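Local coordinates for DNA translocase coupling protein (Clostridium perfringens, PDB 6O1W), which probably acts as the ATP-driven DNA translocase of plasmid pCW3 conjugation, this fragment of the longer protein including its FtsK/SpoIIIE-type motor, at residues Y194-N199 / S261-L266; V111-Q116 / Q339-D344; L14-L19 / P61-S66. All coordinates share one frame; numbering follows the deposited sequence.

Interaction 1: Y194-N199 / S261-L266; sequences YLVDEN and STLARL. With BGC (beta-D-glucopyranose), chain E.
Leu263 lays its forked end against the flank of the helix holding Leu195, Val196 and Asn199, so that one leucine reaches three neighbours. Its CD1 meets Leu195 CB at 3.7 Å, and the two side chains cross obliquely. CG lies 4.0 Å from Val196 CG2, while CD2 is set against Asn199 CB at 3.9 Å. Reaching this position takes Leu263 to a chi1 of -107°, well off a staggered torsion, which suggests that its fit between the helices is slightly strained. Val196, beta-branched and compact, also brings CG2 to within 4.3 Å of Thr262 CB, where the axes of the short segments approach to 9.6 Å and cross at 32°.

Both helices belong to the alpha/beta motor fold of the FtsK/SpoIIIE family, in which they pack over the parallel strands of the central sheet. Leu195 rests on Ile229 and Val231 of one strand, and Leu263 on Ile272 of the next, so leucines suit the seam where helices and sheet converge. Further along, Asn199, with CG anti to its backbone N, crosses Leu266 at about a right angle and holds ND2 3.7 Å from Leu266 CB. The amide is buried, and its OD1 is satisfied by Thr270 OG1, a bond that helps fix how the group is turned.

On the far flank of helix 185-209, Tyr194, with CG anti to its backbone N (chi1 164°), turns its ring so that a face meets a bound glucose, whose C4 sits 3.7 Å above the ring plane, offset toward the rim. Glu198 CB backs the opposite face. The flat phenol suits the broad side of the sugar, which is also gripped by hydrogen bonds to Tyr161 OH and Gln180 OE1.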
# COMPACT_ATOMS: atom_id res chain seq x y z
N TYR A 194 -24.38 -11.59 -4.38
CA TYR A 194 -23.87 -12.89 -4.80
C TYR A 194 -22.65 -13.33 -3.95
O TYR A 194 -22.60 -14.49 -3.52
CB TYR A 194 -23.48 -12.85 -6.29
CG TYR A 194 -22.60 -14.02 -6.67
CD1 TYR A 194 -23.12 -15.32 -6.77
CD2 TYR A 194 -21.23 -13.86 -6.87
CE1 TYR A 194 -22.30 -16.41 -7.08
CE2 TYR A 194 -20.41 -14.93 -7.20
CZ TYR A 194 -20.94 -16.21 -7.26
OH TYR A 194 -20.12 -17.28 -7.53
N LEU A 195 -21.65 -12.44 -3.76
CA LEU A 195 -20.42 -12.72 -3.02
C LEU A 195 -20.68 -13.02 -1.56
O LEU A 195 -20.06 -13.92 -1.00
CB LEU A 195 -19.42 -11.56 -3.15
CG LEU A 195 -18.81 -11.26 -4.51
CD1 LEU A 195 -18.09 -9.91 -4.48
CD2 LEU A 195 -17.85 -12.39 -4.95
N VAL A 196 -21.63 -12.31 -0.94
CA VAL A 196 -22.05 -12.54 0.45
C VAL A 196 -22.74 -13.93 0.59
O VAL A 196 -22.49 -14.63 1.57
CB VAL A 196 -22.90 -11.34 0.96
CG1 VAL A 196 -24.02 -11.75 1.90
CG2 VAL A 196 -22.00 -10.33 1.62
N ASP A 197 -23.57 -14.30 -0.38
CA ASP A 197 -24.22 -15.63 -0.43
C ASP A 197 -23.16 -16.71 -0.71
O ASP A 197 -23.23 -17.78 -0.10
CB ASP A 197 -25.29 -15.68 -1.53
CG ASP A 197 -26.51 -14.80 -1.27
OD1 ASP A 197 -26.60 -14.22 -0.15
OD2 ASP A 197 -27.36 -14.68 -2.17
N GLU A 198 -22.19 -16.46 -1.63
CA GLU A 198 -21.14 -17.43 -1.94
C GLU A 198 -20.26 -17.64 -0.69
O GLU A 198 -19.86 -18.77 -0.41
CB GLU A 198 -20.29 -17.01 -3.17
CG GLU A 198 -19.12 -17.94 -3.48
CD GLU A 198 -19.45 -19.35 -3.97
OE1 GLU A 198 -20.56 -19.53 -4.52
OE2 GLU A 198 -18.60 -20.26 -3.81
N ASN A 199 -19.99 -16.57 0.05
CA ASN A 199 -19.25 -16.63 1.30
C ASN A 199 -20.02 -17.50 2.32
O ASN A 199 -19.42 -18.38 2.94
CB ASN A 199 -19.00 -15.23 1.87
CG ASN A 199 -18.05 -15.31 3.05
OD1 ASN A 199 -16.89 -15.62 2.89
ND2 ASN A 199 -18.52 -15.10 4.23
N SER A 261 -18.99 -5.08 4.32
CA SER A 261 -18.64 -5.22 5.73
C SER A 261 -18.69 -6.66 6.16
O SER A 261 -17.73 -7.13 6.76
CB SER A 261 -19.58 -4.39 6.61
OG SER A 261 -19.34 -3.01 6.39
N THR A 262 -19.80 -7.36 5.84
CA THR A 262 -20.02 -8.79 6.13
C THR A 262 -18.94 -9.62 5.42
O THR A 262 -18.36 -10.53 6.03
CB THR A 262 -21.44 -9.20 5.70
OG1 THR A 262 -22.36 -8.41 6.43
CG2 THR A 262 -21.74 -10.69 5.93
N LEU A 263 -18.66 -9.28 4.15
CA LEU A 263 -17.63 -9.99 3.39
C LEU A 263 -16.28 -9.83 4.05
O LEU A 263 -15.63 -10.83 4.32
CB LEU A 263 -17.54 -9.44 1.97
CG LEU A 263 -18.07 -10.26 0.82
CD1 LEU A 263 -17.64 -9.61 -0.50
CD2 LEU A 263 -17.61 -11.73 0.89
N ALA A 264 -15.87 -8.59 4.35
CA ALA A 264 -14.57 -8.30 4.96
C ALA A 264 -14.36 -9.03 6.32
O ALA A 264 -13.31 -9.61 6.57
CB ALA A 264 -14.39 -6.80 5.11
N ARG A 265 -15.38 -9.01 7.15
CA ARG A 265 -15.34 -9.59 8.48
C ARG A 265 -15.34 -11.12 8.46
O ARG A 265 -14.60 -11.72 9.23
CB ARG A 265 -16.53 -9.01 9.31
CG ARG A 265 -16.77 -9.62 10.70
CD ARG A 265 -17.92 -8.93 11.42
NE ARG A 265 -19.19 -9.01 10.66
CZ ARG A 265 -20.08 -9.99 10.78
NH1 ARG A 265 -19.89 -10.97 11.66
NH2 ARG A 265 -21.18 -9.98 10.04
N LEU A 266 -16.14 -11.74 7.58
CA LEU A 266 -16.33 -13.20 7.57
C LEU A 266 -15.60 -14.02 6.50
O LEU A 266 -15.71 -15.26 6.57
CB LEU A 266 -17.83 -13.52 7.46
CG LEU A 266 -18.77 -13.03 8.58
CD1 LEU A 266 -20.23 -13.46 8.28
CD2 LEU A 266 -18.36 -13.60 9.94
C2 BGC E . -21.92 -15.53 -11.23
C3 BGC E . -23.43 -15.39 -11.07
C4 BGC E . -23.76 -14.11 -10.31
C5 BGC E . -23.12 -12.91 -11.01
C6 BGC E . -23.29 -11.62 -10.25
C1 BGC E . -21.38 -14.29 -11.93
O1 BGC E . -20.00 -14.39 -12.08
O2 BGC E . -21.61 -16.70 -11.98
O3 BGC E . -23.95 -16.52 -10.38
O4 BGC E . -25.17 -13.91 -10.24
O5 BGC E . -21.71 -13.13 -11.16
O6 BGC E . -22.63 -10.55 -10.91

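Interaction 2: V111-Q116 / Q339-D344; sequences VVVVGQ and QAFYFD
The mixed central sheet of the ATPase motor continues, beyond its parallel core, into antiparallel strands, and here strand 111-116 runs beside the late strand 334-340. Gln116 and Gln339 form a hydrogen-bonded antiparallel pair: Gln116 N donates to Gln339 O at 2.8 Å, in the carbonyl plane, and Gln339 N returns a bond of the same length to Gln116 O from above that carbonyl's plane. Their side chains leave on the same face, where the bent Gln339 carries its amide off to Arg326 and to the carbonyl of Lys324. Gly115 and Ala340 make the adjoining non-hydrogen-bonded pair. Beyond it, Phe341 N reaches Val114 O at 3.2 Å, again from above the carbonyl plane.

Phe341 then folds its ring back over the strand, CG beside its own backbone N (chi1 -68°). Gly115 CA lies 3.8 Å from the ring centroid and 14° off the normal, a CH-pi contact over the face. Val113 O sits at the ring's edge, 3.4 Å from Phe341 CE2, and Val113 CG1 touches the same carbon at 3.7 Å. Position 115 calls for glycine: at the backbone angles of Gly115 a CB would jam against the preceding carbonyl, and it would also collide with Gln339 O and Ala340 CA. Trp100 meets the phenylalanine ring edge-to-face and Tyr104 also touches it, making an aromatic cluster.

The site matters because Ala340 contacts ATP in another structure of this protein, and its small methyl packs on Ile145 of the helix that follows the P-loop. No charged side chain takes part across the contact, and the main-chain bonds on both sides of Ala340 probably hold it in place beside the nucleotide site.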
# COMPACT_ATOMS: atom_id res chain seq x y z
N VAL A 111 -0.28 -16.55 -2.14
CA VAL A 111 0.87 -15.72 -1.76
C VAL A 111 1.15 -14.80 -2.94
O VAL A 111 1.32 -15.26 -4.08
CB VAL A 111 2.15 -16.52 -1.34
CG1 VAL A 111 3.30 -15.58 -0.98
CG2 VAL A 111 1.86 -17.44 -0.16
N VAL A 112 1.20 -13.48 -2.65
CA VAL A 112 1.51 -12.45 -3.63
C VAL A 112 2.71 -11.60 -3.18
O VAL A 112 2.98 -11.49 -1.98
CB VAL A 112 0.25 -11.59 -4.00
CG1 VAL A 112 -0.90 -12.48 -4.50
CG2 VAL A 112 -0.20 -10.71 -2.84
N VAL A 113 3.45 -11.02 -4.14
CA VAL A 113 4.59 -10.15 -3.89
C VAL A 113 4.22 -8.73 -4.36
O VAL A 113 3.74 -8.57 -5.48
CB VAL A 113 5.89 -10.68 -4.55
CG1 VAL A 113 7.11 -9.94 -4.01
CG2 VAL A 113 6.06 -12.18 -4.33
N VAL A 114 4.46 -7.69 -3.52
CA VAL A 114 4.07 -6.34 -3.95
C VAL A 114 5.27 -5.40 -4.27
O VAL A 114 5.06 -4.34 -4.86
CB VAL A 114 3.07 -5.67 -2.98
CG1 VAL A 114 1.75 -6.43 -2.99
CG2 VAL A 114 3.63 -5.59 -1.57
N GLY A 115 6.48 -5.82 -3.94
CA GLY A 115 7.67 -5.03 -4.21
C GLY A 115 8.84 -5.31 -3.30
O GLY A 115 8.86 -6.34 -2.62
N GLN A 116 9.81 -4.38 -3.27
CA GLN A 116 11.06 -4.55 -2.53
C GLN A 116 11.25 -3.64 -1.36
O GLN A 116 11.12 -2.43 -1.52
CB GLN A 116 12.25 -4.36 -3.49
CG GLN A 116 13.52 -5.07 -3.02
CD GLN A 116 14.66 -4.94 -3.98
OE1 GLN A 116 14.54 -5.17 -5.18
NE2 GLN A 116 15.81 -4.59 -3.47
N GLN A 339 9.54 -0.26 -2.24
CA GLN A 339 9.34 0.15 -3.62
C GLN A 339 8.40 -0.86 -4.26
O GLN A 339 8.72 -2.04 -4.33
CB GLN A 339 10.67 0.17 -4.42
CG GLN A 339 10.57 0.76 -5.85
CD GLN A 339 10.12 2.21 -5.91
OE1 GLN A 339 10.34 3.00 -4.98
NE2 GLN A 339 9.47 2.60 -7.00
N ALA A 340 7.26 -0.39 -4.73
CA ALA A 340 6.25 -1.20 -5.39
C ALA A 340 6.66 -1.50 -6.81
O ALA A 340 7.27 -0.65 -7.46
CB ALA A 340 4.92 -0.45 -5.39
N PHE A 341 6.28 -2.68 -7.30
CA PHE A 341 6.49 -3.08 -8.69
C PHE A 341 5.72 -2.15 -9.61
O PHE A 341 4.58 -1.77 -9.29
CB PHE A 341 5.96 -4.50 -8.95
CG PHE A 341 6.71 -5.61 -8.26
CD1 PHE A 341 8.06 -5.81 -8.50
CD2 PHE A 341 6.05 -6.50 -7.43
CE1 PHE A 341 8.76 -6.83 -7.86
CE2 PHE A 341 6.74 -7.55 -6.81
CZ PHE A 341 8.09 -7.71 -7.04
N TYR A 342 6.33 -1.80 -10.74
CA TYR A 342 5.59 -1.03 -11.72
C TYR A 342 5.11 -2.07 -12.72
O TYR A 342 5.92 -2.77 -13.34
CB TYR A 342 6.40 0.11 -12.38
CG TYR A 342 5.57 0.87 -13.39
CD1 TYR A 342 4.46 1.62 -13.00
CD2 TYR A 342 5.85 0.79 -14.75
CE1 TYR A 342 3.65 2.27 -13.94
CE2 TYR A 342 5.07 1.46 -15.70
CZ TYR A 342 3.96 2.18 -15.28
OH TYR A 342 3.18 2.82 -16.22
N PHE A 343 3.80 -2.28 -12.72
CA PHE A 343 3.10 -3.25 -13.56
C PHE A 343 2.40 -2.41 -14.59
O PHE A 343 1.58 -1.57 -14.26
CB PHE A 343 2.10 -4.06 -12.72
CG PHE A 343 1.32 -5.11 -13.48
CD1 PHE A 343 0.10 -4.78 -14.09
CD2 PHE A 343 1.78 -6.41 -13.59
CE1 PHE A 343 -0.62 -5.75 -14.79
CE2 PHE A 343 1.05 -7.37 -14.28
CZ PHE A 343 -0.12 -7.03 -14.91
N ASP A 344 2.76 -2.60 -15.84
CA ASP A 344 2.25 -1.83 -16.97
C ASP A 344 1.37 -2.75 -17.77
O ASP A 344 1.88 -3.74 -18.32
CB ASP A 344 3.47 -1.35 -17.82
CG ASP A 344 3.17 -0.38 -18.96
OD1 ASP A 344 2.30 -0.68 -19.79
OD2 ASP A 344 3.82 0.68 -19.02

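Interaction 3: L14-L19 / P61-S66; sequences LAFEQL and PQLQTS
Two short helices pack side by side in the N-terminal domain, next to its four-stranded antiparallel sheet, and Leu19 supplies most of the first shell between them. Its CD2 presses on Gln62 CG at 3.5 Å, the two side chains crossing obliquely, so it is chiefly the aliphatic stem of the glutamine that receives the leucine. The other branch, CD1, lies among Gln62 CG, Ser66 OG and Leu63 CD2, the last at 4.1 Å. That same methyl of Leu63 also approaches Phe16 CE1 at 3.9 Å, coming in at the ring edge, near the ring plane, with the side chains at about a right angle. Where the backbones draw closest, the side chains are small: Ala15 CB faces Ser66 CB at 4.3 Å.

A water bridges the helices beside this apolar patch. It donates to Ala15 O at 2.8 Å and to Gln18 OE1, and accepts from Ser66 OG at 2.7 Å. Within the segment the carbonyl of Ala15 receives a weak bond from Leu19 N, and the water gives it a second donor. Serine suits its place twice over, being small enough for the close approach and able to donate a hydrogen bond to the bridging water.

Further out, Trp56 of helix 53-58 touches both Phe16 and Leu63, Phe47 of the sheet meets the Phe16 ring edge-to-face, and Ile71 touches Leu63, so the buried aromatic and leucine are tied to the body of the domain. The polar side is set by Gln62, whose chain bends at chi2 (67°) and brings NE2 within 3.2 Å of Ser66 OG, an almost straight bond of 169° with the hydroxyl oxygen lying close to the amide plane.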
# COMPACT_ATOMS: atom_id res chain seq x y z
N LEU A 14 34.18 15.94 12.46
CA LEU A 14 35.20 15.78 11.43
C LEU A 14 34.67 16.20 10.04
O LEU A 14 35.35 16.93 9.32
CB LEU A 14 35.71 14.33 11.40
CG LEU A 14 36.77 13.98 10.33
CD1 LEU A 14 38.07 14.73 10.57
CD2 LEU A 14 37.00 12.49 10.26
N ALA A 15 33.46 15.77 9.71
CA ALA A 15 32.84 16.10 8.43
C ALA A 15 32.67 17.61 8.29
O ALA A 15 33.05 18.17 7.27
CB ALA A 15 31.50 15.37 8.29
N PHE A 16 32.15 18.29 9.34
CA PHE A 16 31.91 19.73 9.29
C PHE A 16 33.21 20.56 9.22
O PHE A 16 33.29 21.54 8.48
CB PHE A 16 31.03 20.15 10.46
CG PHE A 16 29.61 19.67 10.40
CD1 PHE A 16 28.85 19.83 9.24
CD2 PHE A 16 29.00 19.13 11.52
CE1 PHE A 16 27.53 19.38 9.19
CE2 PHE A 16 27.66 18.72 11.47
CZ PHE A 16 26.93 18.86 10.31
N GLU A 17 34.23 20.15 9.98
CA GLU A 17 35.55 20.78 10.02
C GLU A 17 36.28 20.67 8.67
O GLU A 17 36.87 21.65 8.22
CB GLU A 17 36.38 20.16 11.14
CG GLU A 17 36.06 20.77 12.49
CD GLU A 17 36.71 20.11 13.69
OE1 GLU A 17 37.55 19.20 13.50
OE2 GLU A 17 36.37 20.51 14.83
N GLN A 18 36.19 19.50 7.99
CA GLN A 18 36.78 19.30 6.63
C GLN A 18 36.15 20.33 5.62
O GLN A 18 36.81 20.75 4.68
CB GLN A 18 36.45 17.88 6.11
CG GLN A 18 37.41 16.80 6.59
CD GLN A 18 36.95 15.40 6.26
OE1 GLN A 18 35.78 15.11 5.97
NE2 GLN A 18 37.89 14.50 6.31
N LEU A 19 34.89 20.74 5.87
CA LEU A 19 34.18 21.72 5.03
C LEU A 19 34.33 23.15 5.53
O LEU A 19 33.88 24.08 4.86
CB LEU A 19 32.69 21.36 4.98
CG LEU A 19 32.32 19.99 4.40
CD1 LEU A 19 30.83 19.72 4.51
CD2 LEU A 19 32.84 19.83 3.00
N PRO A 61 24.13 18.80 -1.62
CA PRO A 61 24.93 17.83 -2.35
C PRO A 61 26.16 17.40 -1.56
O PRO A 61 26.37 16.21 -1.46
CB PRO A 61 25.30 18.58 -3.64
CG PRO A 61 24.17 19.50 -3.84
CD PRO A 61 23.87 20.00 -2.45
N GLN A 62 26.90 18.33 -0.92
CA GLN A 62 28.13 17.99 -0.17
C GLN A 62 27.90 17.22 1.14
O GLN A 62 28.65 16.29 1.44
CB GLN A 62 29.01 19.22 0.08
CG GLN A 62 30.34 18.82 0.75
CD GLN A 62 31.21 18.01 -0.19
OE1 GLN A 62 31.49 18.43 -1.31
NE2 GLN A 62 31.63 16.84 0.24
N LEU A 63 26.87 17.59 1.90
CA LEU A 63 26.50 16.92 3.16
C LEU A 63 26.05 15.49 2.91
O LEU A 63 26.33 14.62 3.73
CB LEU A 63 25.38 17.69 3.88
CG LEU A 63 25.79 19.09 4.32
CD1 LEU A 63 24.59 19.86 4.82
CD2 LEU A 63 26.92 19.05 5.36
N GLN A 64 25.37 15.24 1.78
CA GLN A 64 24.97 13.88 1.43
C GLN A 64 26.22 13.02 1.30
O GLN A 64 26.25 11.94 1.85
CB GLN A 64 24.21 13.84 0.11
CG GLN A 64 22.78 14.32 0.24
CD GLN A 64 21.99 14.07 -1.03
OE1 GLN A 64 22.52 13.98 -2.16
NE2 GLN A 64 20.70 13.95 -0.87
N THR A 65 27.23 13.49 0.58
CA THR A 65 28.49 12.78 0.38
C THR A 65 29.34 12.64 1.68
O THR A 65 29.83 11.56 1.98
CB THR A 65 29.26 13.44 -0.75
OG1 THR A 65 28.45 13.32 -1.92
CG2 THR A 65 30.60 12.79 -1.01
N SER A 66 29.54 13.74 2.39
CA SER A 66 30.34 13.75 3.62
C SER A 66 29.70 12.85 4.68
O SER A 66 30.38 12.01 5.24
CB SER A 66 30.48 15.17 4.16
OG SER A 66 31.24 15.96 3.25
O HOH W 1 33.26 16.49 5.02

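Interactions 1 and 2 belong to the motor and both are built around its large mixed sheet, whereas interaction 3 lies in the N-terminal domain, its centre 58 Å from that of interaction 1 and 36 Å from that of interaction 2. Interaction 2 is the deeply buried one, a strand pairing within the sheet itself, and relies on backbone hydrogen bonds with a ring over glycine. The other two are partly buried helix pairs without direct hydrogen bonds across them: interaction 1 is leucine and valine packing over the parallel strands, while interaction 3 adds a bridging water. Interaction 2 alone includes a residue of the ATP site; interaction 1 includes a residue of a glucose pocket.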